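Local coordinates for protein polyketide biosynthesis 3-hydroxy-3-methylglutaryl-ACP synthase PksG (Bacillus subtilis, PDB 4YXT) that catalyses the aldol condensation of acetyl-AcpK with a carrier-bound beta-ketothioester polyketide intermediate during synthesis of the antibiotic bacillaene, at residues 125-128 with 129-132; 210-213 with 214-217; 354-357 with 358-361. The protein carries 1 engineered substitution. All blocks are in the same frame, centred on the assembly; numbering follows the deposited sequence.

How the contacts relate
From the N terminus the chain first meets contact 1, where helix 116-130 runs out at the subunit interface. Contact 2 follows, turning strand 208-211 into the long helix 213-234, and contact 3 comes last, where helix 352-357 ends and hands over to strand 360-361. Each is a local turn of continuous chain, so the three stand in series, neither nesting nor crossing. None touches another: their centres lie 32 to 37 Å apart, with contacts 1 and 3 on opposite sides of the chain's centre. Contact 1 lies in the N-terminal part of the HMG-CoA synthase fold and contact 3 in the C-terminal part. Two are helix ends; contact 2 is a helix start.

Contact 1 (125-128 with 129-132); sequences VNFI and LSQT
S130 turns its hydroxyl back onto F127, and three polar groups then close the C-terminal end of helix 116-130. Among the hydrogen bonds, L129 N still makes a regular helical bond to V125 O (2.9 Å), and S130 N reaches N126 O. S130 OG gives its proton to F127 O at 2.7 Å; a chi1 of 76° sets the oxygen between backbone N and carbonyl carbon, within reach of that acceptor. S130 OG also accepts from T132 N (3.2 Å), which makes an ST turn, and from the T132 OG1 hydroxyl. Q131, the first residue off helical angles, with positive phi, folds its side chain at chi2 (-64°) so that NE2 meets I128 O at 2.9 Å, nearly straight and in the plane of both the amide and the carbonyl. Q131 N reaches that oxygen too, from well above the carbonyl plane, and E179 is a further partner of NE2.

The apolar packing is slighter: V125 and L129 lie side by side, CG1 to CD1 at 3.9 Å. The T132 hydroxyl, held by S130 OG, also lies obliquely to the F127 ring, OG1 3.7 Å from CD1.

N126, F127, L129 and S130 also pack on the second subunit. Serine, whose short hydroxyl both donates and accepts, and glutamine, with an amide long enough to fold back, thus supply donors to F127 O and I128 O, which lack the N-H four residues on that a continuing helix would offer.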
ATOM      1  N   VAL A 125      -1.655  -2.737  13.769  1.00 16.74           N
ATOM      2  CA  VAL A 125      -1.763  -2.379  15.171  1.00 18.80           C
ATOM      3  C   VAL A 125      -2.916  -1.409  15.437  1.00 19.58           C
ATOM      4  O   VAL A 125      -3.696  -1.593  16.390  1.00 24.53           O
ATOM      5  CB  VAL A 125      -0.447  -1.812  15.737  1.00 17.62           C
ATOM      6  CG1 VAL A 125      -0.672  -1.287  17.152  1.00 18.32           C
ATOM      7  CG2 VAL A 125       0.643  -2.875  15.763  1.00 17.03           C
ATOM      8  N   ASN A 126      -3.034  -0.370  14.617  1.00 20.58           N
ATOM      9  CA  ASN A 126      -4.164   0.569  14.746  1.00 21.41           C
ATOM     10  C   ASN A 126      -5.530  -0.054  14.443  1.00 20.98           C
ATOM     11  O   ASN A 126      -6.522   0.362  14.991  1.00 22.13           O
ATOM     12  CB  ASN A 126      -3.953   1.835  13.942  1.00 20.64           C
ATOM     13  CG  ASN A 126      -2.685   2.575  14.350  1.00 22.69           C
ATOM     14  OD1 ASN A 126      -2.155   2.365  15.439  1.00 22.18           O
ATOM     15  ND2 ASN A 126      -2.170   3.430  13.453  1.00 23.10           N
ATOM     16  N   PHE A 127      -5.586  -1.044  13.580  1.00 21.49           N
ATOM     17  CA  PHE A 127      -6.836  -1.762  13.390  1.00 22.10           C
ATOM     18  C   PHE A 127      -7.191  -2.409  14.755  1.00 23.76           C
ATOM     19  O   PHE A 127      -8.312  -2.247  15.220  1.00 24.74           O
ATOM     20  CB  PHE A 127      -6.742  -2.754  12.214  1.00 19.47           C
ATOM     21  CG  PHE A 127      -7.903  -3.731  12.099  1.00 18.09           C
ATOM     22  CD1 PHE A 127      -9.206  -3.297  11.855  1.00 18.17           C
ATOM     23  CD2 PHE A 127      -7.706  -5.091  12.270  1.00 18.84           C
ATOM     24  CE1 PHE A 127     -10.266  -4.208  11.731  1.00 17.03           C
ATOM     25  CE2 PHE A 127      -8.771  -6.004  12.163  1.00 18.06           C
ATOM     26  CZ  PHE A 127     -10.050  -5.551  11.885  1.00 17.75           C
ATOM     27  N   ILE A 128      -6.230  -3.066  15.409  1.00 22.95           N
ATOM     28  CA  ILE A 128      -6.531  -3.799  16.640  1.00 23.93           C
ATOM     29  C   ILE A 128      -6.922  -2.801  17.703  1.00 25.07           C
ATOM     30  O   ILE A 128      -7.936  -2.970  18.324  1.00 25.90           O
ATOM     31  CB  ILE A 128      -5.331  -4.633  17.175  1.00 23.63           C
ATOM     32  CG1 ILE A 128      -4.897  -5.769  16.192  1.00 23.82           C
ATOM     33  CG2 ILE A 128      -5.601  -5.097  18.600  1.00 23.32           C
ATOM     34  CD1 ILE A 128      -5.910  -6.654  15.487  1.00 22.24           C
ATOM     35  N   LEU A 129      -6.118  -1.745  17.885  1.00 25.26           N
ATOM     36  CA  LEU A 129      -6.405  -0.718  18.863  1.00 22.26           C
ATOM     37  C   LEU A 129      -7.710   0.024  18.604  1.00 25.19           C
ATOM     38  O   LEU A 129      -8.331   0.501  19.542  1.00 25.42           O
ATOM     39  CB  LEU A 129      -5.286   0.325  18.929  1.00 22.03           C
ATOM     40  CG  LEU A 129      -3.984  -0.203  19.478  1.00 21.99           C
ATOM     41  CD1 LEU A 129      -2.956   0.900  19.387  1.00 22.16           C
ATOM     42  CD2 LEU A 129      -4.169  -0.713  20.910  1.00 24.07           C
ATOM     43  N   SER A 130      -8.134   0.130  17.357  1.00 24.31           N
ATOM     44  CA  SER A 130      -9.364   0.865  17.048  1.00 24.51           C
ATOM     45  C   SER A 130     -10.632   0.164  17.562  1.00 25.98           C
ATOM     46  O   SER A 130     -11.666   0.786  17.694  1.00 26.00           O
ATOM     47  CB  SER A 130      -9.526   1.049  15.557  1.00 22.53           C
ATOM     48  OG  SER A 130      -9.954  -0.169  14.994  1.00 22.71           O
ATOM     49  N   GLN A 131     -10.566  -1.149  17.755  1.00 28.79           N
ATOM     50  CA  GLN A 131     -11.676  -1.934  18.245  1.00 28.14           C
ATOM     51  C   GLN A 131     -12.878  -1.737  17.350  1.00 30.90           C
ATOM     52  O   GLN A 131     -13.996  -1.801  17.810  1.00 29.00           O
ATOM     53  CB  GLN A 131     -11.988  -1.625  19.737  1.00 28.28           C
ATOM     54  CG  GLN A 131     -10.923  -2.217  20.707  1.00 28.46           C
ATOM     55  CD  GLN A 131     -10.895  -3.748  20.661  1.00 30.43           C
ATOM     56  OE1 GLN A 131     -11.730  -4.384  21.275  1.00 28.03           O
ATOM     57  NE2 GLN A 131      -9.977  -4.345  19.851  1.00 33.26           N
ATOM     58  N   THR A 132     -12.629  -1.603  16.048  1.00 28.14           N
ATOM     59  CA  THR A 132     -13.692  -1.548  15.067  1.00 27.59           C
ATOM     60  C   THR A 132     -14.207  -2.951  14.798  1.00 27.88           C
ATOM     61  O   THR A 132     -15.286  -3.103  14.280  1.00 25.95           O
ATOM     62  CB  THR A 132     -13.229  -0.889  13.743  1.00 26.90           C
ATOM     63  OG1 THR A 132     -11.918  -1.333  13.407  1.00 28.65           O
ATOM     64  CG2 THR A 132     -13.174   0.611  13.919  1.00 27.32           C
TER

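Contact 2 (210-213 with 214-217); sequences AGDS and DLSL
An N-cap opens helix 213-234 here, directly after strand 208-211 of a two-stranded antiparallel hairpin, and D212 at the cap position grips the first turn with both its side chain and its backbone. The side chain comes first. With CG anti to the backbone N (chi1 178°), the carboxylate swings over the start of the helix and D212 OD2 accepts from L215 N at 3.1 Å. The bond is nearly straight at the hydrogen, yet the N-H arrives from above the carboxylate plane, 67° out of it. Aspartate suits the place because its short acidic arm supplies an acceptor to an N-H that has no preceding helical turn to serve it, and its negative charge would probably be favoured by the helix dipole.

L215 also packs against the cap: its side chain crosses that of D212 at about a right angle, and L215 CB lies 3.5 Å from D212 CG. The backbone carbonyl of D212 carries two bonds. S216 N meets D212 O at 3.0 Å, almost along its axis, as the first regular helical bond, and L217 N continues the pattern to S213 O.

D200, on the chain leading into partner strand 201-205, is bonded to D212 through the backbone and touched by the side chains of L215 and S216. The side chain of S216 lies about 9 Å from those of C114 and H250, probably the acyl-thioester cysteine and a proton donor/acceptor, as in related enzymes. Serine's small hydroxyl folds back on its own turn: S216 OG donates to D212 O at 2.8 Å, from 48° above the carbonyl plane.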
ATOM      1  N   ALA A 210      18.001   0.588  -8.983  1.00 38.68           N
ATOM      2  CA  ALA A 210      18.994   1.679  -9.133  1.00 36.98           C
ATOM      3  C   ALA A 210      19.191   2.389  -7.824  1.00 40.70           C
ATOM      4  O   ALA A 210      18.277   2.441  -7.013  1.00 42.61           O
ATOM      5  CB  ALA A 210      18.563   2.692 -10.172  1.00 35.28           C
ATOM      6  N   GLY A 211      20.377   2.974  -7.635  1.00 44.35           N
ATOM      7  CA  GLY A 211      20.675   3.692  -6.414  1.00 44.96           C
ATOM      8  C   GLY A 211      22.116   4.093  -6.145  1.00 46.55           C
ATOM      9  O   GLY A 211      23.057   3.594  -6.754  1.00 52.15           O
ATOM     10  N   ASP A 212      22.242   4.995  -5.182  1.00 44.75           N
ATOM     11  CA  ASP A 212      23.453   5.680  -4.804  1.00 44.35           C
ATOM     12  C   ASP A 212      23.783   5.211  -3.376  1.00 45.43           C
ATOM     13  O   ASP A 212      23.141   5.615  -2.399  1.00 38.09           O
ATOM     14  CB  ASP A 212      23.149   7.178  -4.883  1.00 45.84           C
ATOM     15  CG  ASP A 212      24.310   8.077  -4.476  1.00 46.49           C
ATOM     16  OD1 ASP A 212      24.209   9.260  -4.846  1.00 44.89           O
ATOM     17  OD2 ASP A 212      25.264   7.667  -3.772  1.00 45.42           O
ATOM     18  N   SER A 213      24.782   4.335  -3.272  1.00 46.16           N
ATOM     19  CA  SER A 213      25.125   3.695  -1.998  1.00 49.65           C
ATOM     20  C   SER A 213      25.576   4.675  -0.897  1.00 45.76           C
ATOM     21  O   SER A 213      25.215   4.505   0.244  1.00 45.22           O
ATOM     22  CB  SER A 213      26.159   2.566  -2.210  1.00 48.67           C
ATOM     23  OG  SER A 213      27.029   2.833  -3.296  1.00 55.57           O
ATOM     24  N   ASP A 214      26.357   5.687  -1.251  1.00 48.02           N
ATOM     25  CA  ASP A 214      26.802   6.692  -0.297  1.00 47.20           C
ATOM     26  C   ASP A 214      25.613   7.520   0.207  1.00 42.86           C
ATOM     27  O   ASP A 214      25.491   7.808   1.408  1.00 38.15           O
ATOM     28  CB  ASP A 214      27.880   7.587  -0.926  1.00 55.97           C
ATOM     29  CG  ASP A 214      28.561   8.515   0.099  1.00 66.21           C
ATOM     30  OD1 ASP A 214      29.418   8.020   0.876  1.00 70.58           O
ATOM     31  OD2 ASP A 214      28.256   9.741   0.110  1.00 69.28           O
ATOM     32  N   LEU A 215      24.707   7.881  -0.689  1.00 37.08           N
ATOM     33  CA  LEU A 215      23.502   8.594  -0.245  1.00 34.20           C
ATOM     34  C   LEU A 215      22.606   7.783   0.701  1.00 31.17           C
ATOM     35  O   LEU A 215      22.153   8.309   1.749  1.00 27.94           O
ATOM     36  CB  LEU A 215      22.702   9.030  -1.466  1.00 34.82           C
ATOM     37  CG  LEU A 215      21.649  10.085  -1.198  1.00 32.86           C
ATOM     38  CD1 LEU A 215      22.290  11.296  -0.542  1.00 34.22           C
ATOM     39  CD2 LEU A 215      20.961  10.436  -2.518  1.00 35.02           C
ATOM     40  N   SER A 216      22.336   6.524   0.338  1.00 30.96           N
ATOM     41  CA  SER A 216      21.474   5.634   1.168  1.00 34.15           C
ATOM     42  C   SER A 216      22.016   5.521   2.555  1.00 32.27           C
ATOM     43  O   SER A 216      21.266   5.579   3.554  1.00 29.41           O
ATOM     44  CB  SER A 216      21.350   4.222   0.581  1.00 37.74           C
ATOM     45  OG  SER A 216      21.211   4.294  -0.832  1.00 46.84           O
ATOM     46  N   LEU A 217      23.339   5.384   2.618  1.00 34.39           N
ATOM     47  CA  LEU A 217      24.036   5.299   3.894  1.00 34.91           C
ATOM     48  C   LEU A 217      23.808   6.535   4.770  1.00 29.88           C
ATOM     49  O   LEU A 217      23.411   6.419   5.941  1.00 30.05           O
ATOM     50  CB  LEU A 217      25.535   5.018   3.656  1.00 39.93           C
ATOM     51  CG  LEU A 217      26.410   5.153   4.911  1.00 42.30           C
ATOM     52  CD1 LEU A 217      25.844   4.298   6.032  1.00 40.57           C
ATOM     53  CD2 LEU A 217      27.873   4.805   4.595  1.00 44.47           C
TER

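Contact 3 (354-357 with 358-361); sequences KHLD and RRYQ
K354 lays its aliphatic chain across one face of the R358 guanidinium, K354 CE lying toward the rim, 3.4 Å from R358 NH2, although the placing of the R358 chain is less certain. The two chains cross obliquely on the protein surface; the lysine starts out extended, with CG anti to the backbone N (chi1 -167°), and bends only near its end. K354 NZ comes within 3.6 Å of R358 NH1, so two like charges sit close together, a proximity probably tolerated because both residues are exposed. Long chains suit the place because their methylenes can pack while the charged ends stay near solvent.

R359 turns the other way, into the protein, and lies alongside L356. L356 CD2 sits over the centre of the R359 guanidinium, 3.9 Å from CZ, so a methyl covers that face of the flat group. R359 NE donates to L356 O at 3.0 Å, in the carbonyl plane and on a lone pair; the bend at chi3 (-68°) brings the nitrogen round to it. A water bridges the pair, donating to L356 O and accepting from R359 NH2 at the guanidinium edge.

All this happens at the C-terminal end of helix 352-357, where R358 is the first residue off helical angles and R358 N bonds H355 O at 3.0 Å. Arginine answers the buried setting of R359 with several donors: NH2 forms a salt bridge with E41, and NH1 bonds the carbonyls of G13 and R293. The chain then enters strand 360-361, which pairs in parallel with strand 16-19, while D357 turns to a salt bridge with R293.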
ATOM      1  N   LYS A 354      16.063 -24.152  12.060  1.00 31.43           N
ATOM      2  CA  LYS A 354      15.977 -25.490  11.433  1.00 35.28           C
ATOM      3  C   LYS A 354      15.542 -25.345   9.962  1.00 31.80           C
ATOM      4  O   LYS A 354      16.121 -25.919   9.017  1.00 30.99           O
ATOM      5  CB  LYS A 354      14.997 -26.309  12.268  1.00 39.61           C
ATOM      6  CG  LYS A 354      14.925 -27.802  12.056  1.00 48.80           C
ATOM      7  CD  LYS A 354      13.828 -28.383  12.968  1.00 50.19           C
ATOM      8  CE  LYS A 354      13.000 -29.447  12.269  1.00 56.67           C
ATOM      9  NZ  LYS A 354      12.273 -28.992  11.040  1.00 60.66           N
ATOM     10  N   HIS A 355      14.551 -24.517   9.710  1.00 28.95           N
ATOM     11  CA  HIS A 355      14.210 -24.326   8.312  1.00 27.59           C
ATOM     12  C   HIS A 355      15.380 -23.788   7.456  1.00 26.65           C
ATOM     13  O   HIS A 355      15.632 -24.241   6.329  1.00 22.06           O
ATOM     14  CB  HIS A 355      12.982 -23.417   8.189  1.00 30.65           C
ATOM     15  CG  HIS A 355      12.943 -22.688   6.895  1.00 32.90           C
ATOM     16  ND1 HIS A 355      13.002 -21.311   6.813  1.00 36.63           N
ATOM     17  CD2 HIS A 355      12.927 -23.144   5.625  1.00 31.68           C
ATOM     18  CE1 HIS A 355      13.004 -20.952   5.541  1.00 31.43           C
ATOM     19  NE2 HIS A 355      12.980 -22.044   4.802  1.00 34.51           N
ATOM     20  N   LEU A 356      16.094 -22.781   7.968  1.00 25.45           N
ATOM     21  CA  LEU A 356      17.208 -22.223   7.219  1.00 23.53           C
ATOM     22  C   LEU A 356      18.316 -23.285   6.986  1.00 27.14           C
ATOM     23  O   LEU A 356      18.936 -23.354   5.890  1.00 22.27           O
ATOM     24  CB  LEU A 356      17.794 -21.032   7.961  1.00 22.37           C
ATOM     25  CG  LEU A 356      16.876 -19.801   8.128  1.00 21.49           C
ATOM     26  CD1 LEU A 356      17.515 -18.767   9.024  1.00 21.51           C
ATOM     27  CD2 LEU A 356      16.549 -19.195   6.803  1.00 19.16           C
ATOM     28  N   ASP A 357      18.564 -24.114   8.005  1.00 25.94           N
ATOM     29  CA  ASP A 357      19.487 -25.246   7.794  1.00 29.14           C
ATOM     30  C   ASP A 357      19.094 -26.210   6.637  1.00 29.37           C
ATOM     31  O   ASP A 357      19.971 -26.888   6.126  1.00 29.21           O
ATOM     32  CB  ASP A 357      19.669 -26.088   9.057  1.00 28.29           C
ATOM     33  CG  ASP A 357      20.144 -25.294  10.243  1.00 30.27           C
ATOM     34  OD1 ASP A 357      20.835 -24.254  10.070  1.00 33.87           O
ATOM     35  OD2 ASP A 357      19.802 -25.713  11.364  1.00 23.12           O
ATOM     36  N   ARG A 358      17.814 -26.287   6.223  1.00 30.25           N
ATOM     37  CA  ARG A 358      17.411 -27.306   5.219  1.00 31.63           C
ATOM     38  C   ARG A 358      17.331 -26.823   3.814  1.00 32.99           C
ATOM     39  O   ARG A 358      16.833 -27.548   2.956  1.00 38.25           O
ATOM     40  CB  ARG A 358      16.082 -27.989   5.555  1.00 35.44           C
ATOM     41  CG  ARG A 358      15.735 -27.972   7.033  1.00 39.88           C
ATOM     42  CD  ARG A 358      15.264 -29.316   7.577  1.00 46.93           C
ATOM     43  NE  ARG A 358      15.758 -29.531   8.941  1.00 54.17           N
ATOM     44  CZ  ARG A 358      15.358 -30.509   9.753  1.00 69.99           C
ATOM     45  NH1 ARG A 358      14.433 -31.383   9.376  1.00 76.84           N
ATOM     46  NH2 ARG A 358      15.885 -30.616  10.968  1.00 74.57           N
ATOM     47  N   ARG A 359      17.814 -25.622   3.526  1.00 29.67           N
ATOM     48  CA  ARG A 359      17.729 -25.137   2.156  1.00 29.44           C
ATOM     49  C   ARG A 359      18.800 -25.775   1.321  1.00 29.39           C
ATOM     50  O   ARG A 359      19.850 -26.185   1.841  1.00 28.20           O
ATOM     51  CB  ARG A 359      17.874 -23.603   2.090  1.00 28.08           C
ATOM     52  CG  ARG A 359      16.843 -22.838   2.889  1.00 26.30           C
ATOM     53  CD  ARG A 359      17.209 -21.366   2.998  1.00 24.42           C
ATOM     54  NE  ARG A 359      18.420 -21.187   3.820  1.00 23.62           N
ATOM     55  CZ  ARG A 359      19.085 -20.044   3.977  1.00 23.53           C
ATOM     56  NH1 ARG A 359      18.630 -18.917   3.390  1.00 23.59           N
ATOM     57  NH2 ARG A 359      20.206 -20.014   4.743  1.00 20.95           N
ATOM     58  N   TYR A 360      18.541 -25.827   0.017  1.00 33.18           N
ATOM     59  CA  TYR A 360      19.451 -26.414  -0.947  1.00 35.23           C
ATOM     60  C   TYR A 360      20.518 -25.444  -1.366  1.00 39.29           C
ATOM     61  O   TYR A 360      20.220 -24.327  -1.814  1.00 37.60           O
ATOM     62  CB  TYR A 360      18.662 -26.801  -2.180  1.00 37.68           C
ATOM     63  CG  TYR A 360      19.428 -27.520  -3.260  1.00 41.24           C
ATOM     64  CD1 TYR A 360      19.486 -28.907  -3.284  1.00 46.87           C
ATOM     65  CD2 TYR A 360      20.020 -26.826  -4.290  1.00 41.37           C
ATOM     66  CE1 TYR A 360      20.149 -29.576  -4.293  1.00 47.18           C
ATOM     67  CE2 TYR A 360      20.677 -27.476  -5.301  1.00 48.24           C
ATOM     68  CZ  TYR A 360      20.750 -28.855  -5.299  1.00 47.97           C
ATOM     69  OH  TYR A 360      21.415 -29.507  -6.324  1.00 50.63           O
ATOM     70  N   GLN A 361      21.768 -25.894  -1.288  1.00 42.22           N
ATOM     71  CA  GLN A 361      22.905 -25.070  -1.680  1.00 43.10           C
ATOM     72  C   GLN A 361      23.189 -25.074  -3.191  1.00 42.46           C
ATOM     73  O   GLN A 361      23.439 -26.113  -3.771  1.00 46.83           O
ATOM     74  CB  GLN A 361      24.157 -25.541  -0.960  1.00 44.61           C
ATOM     75  CG  GLN A 361      25.386 -24.785  -1.437  1.00 47.36           C
ATOM     76  CD  GLN A 361      26.500 -24.759  -0.425  1.00 48.75           C
ATOM     77  OE1 GLN A 361      26.411 -25.373   0.630  1.00 55.22           O
ATOM     78  NE2 GLN A 361      27.553 -24.047  -0.740  1.00 46.06           N
TER
HETATM   79  O   HOH W   1      21.677 -22.209   5.561  1.00 26.57           O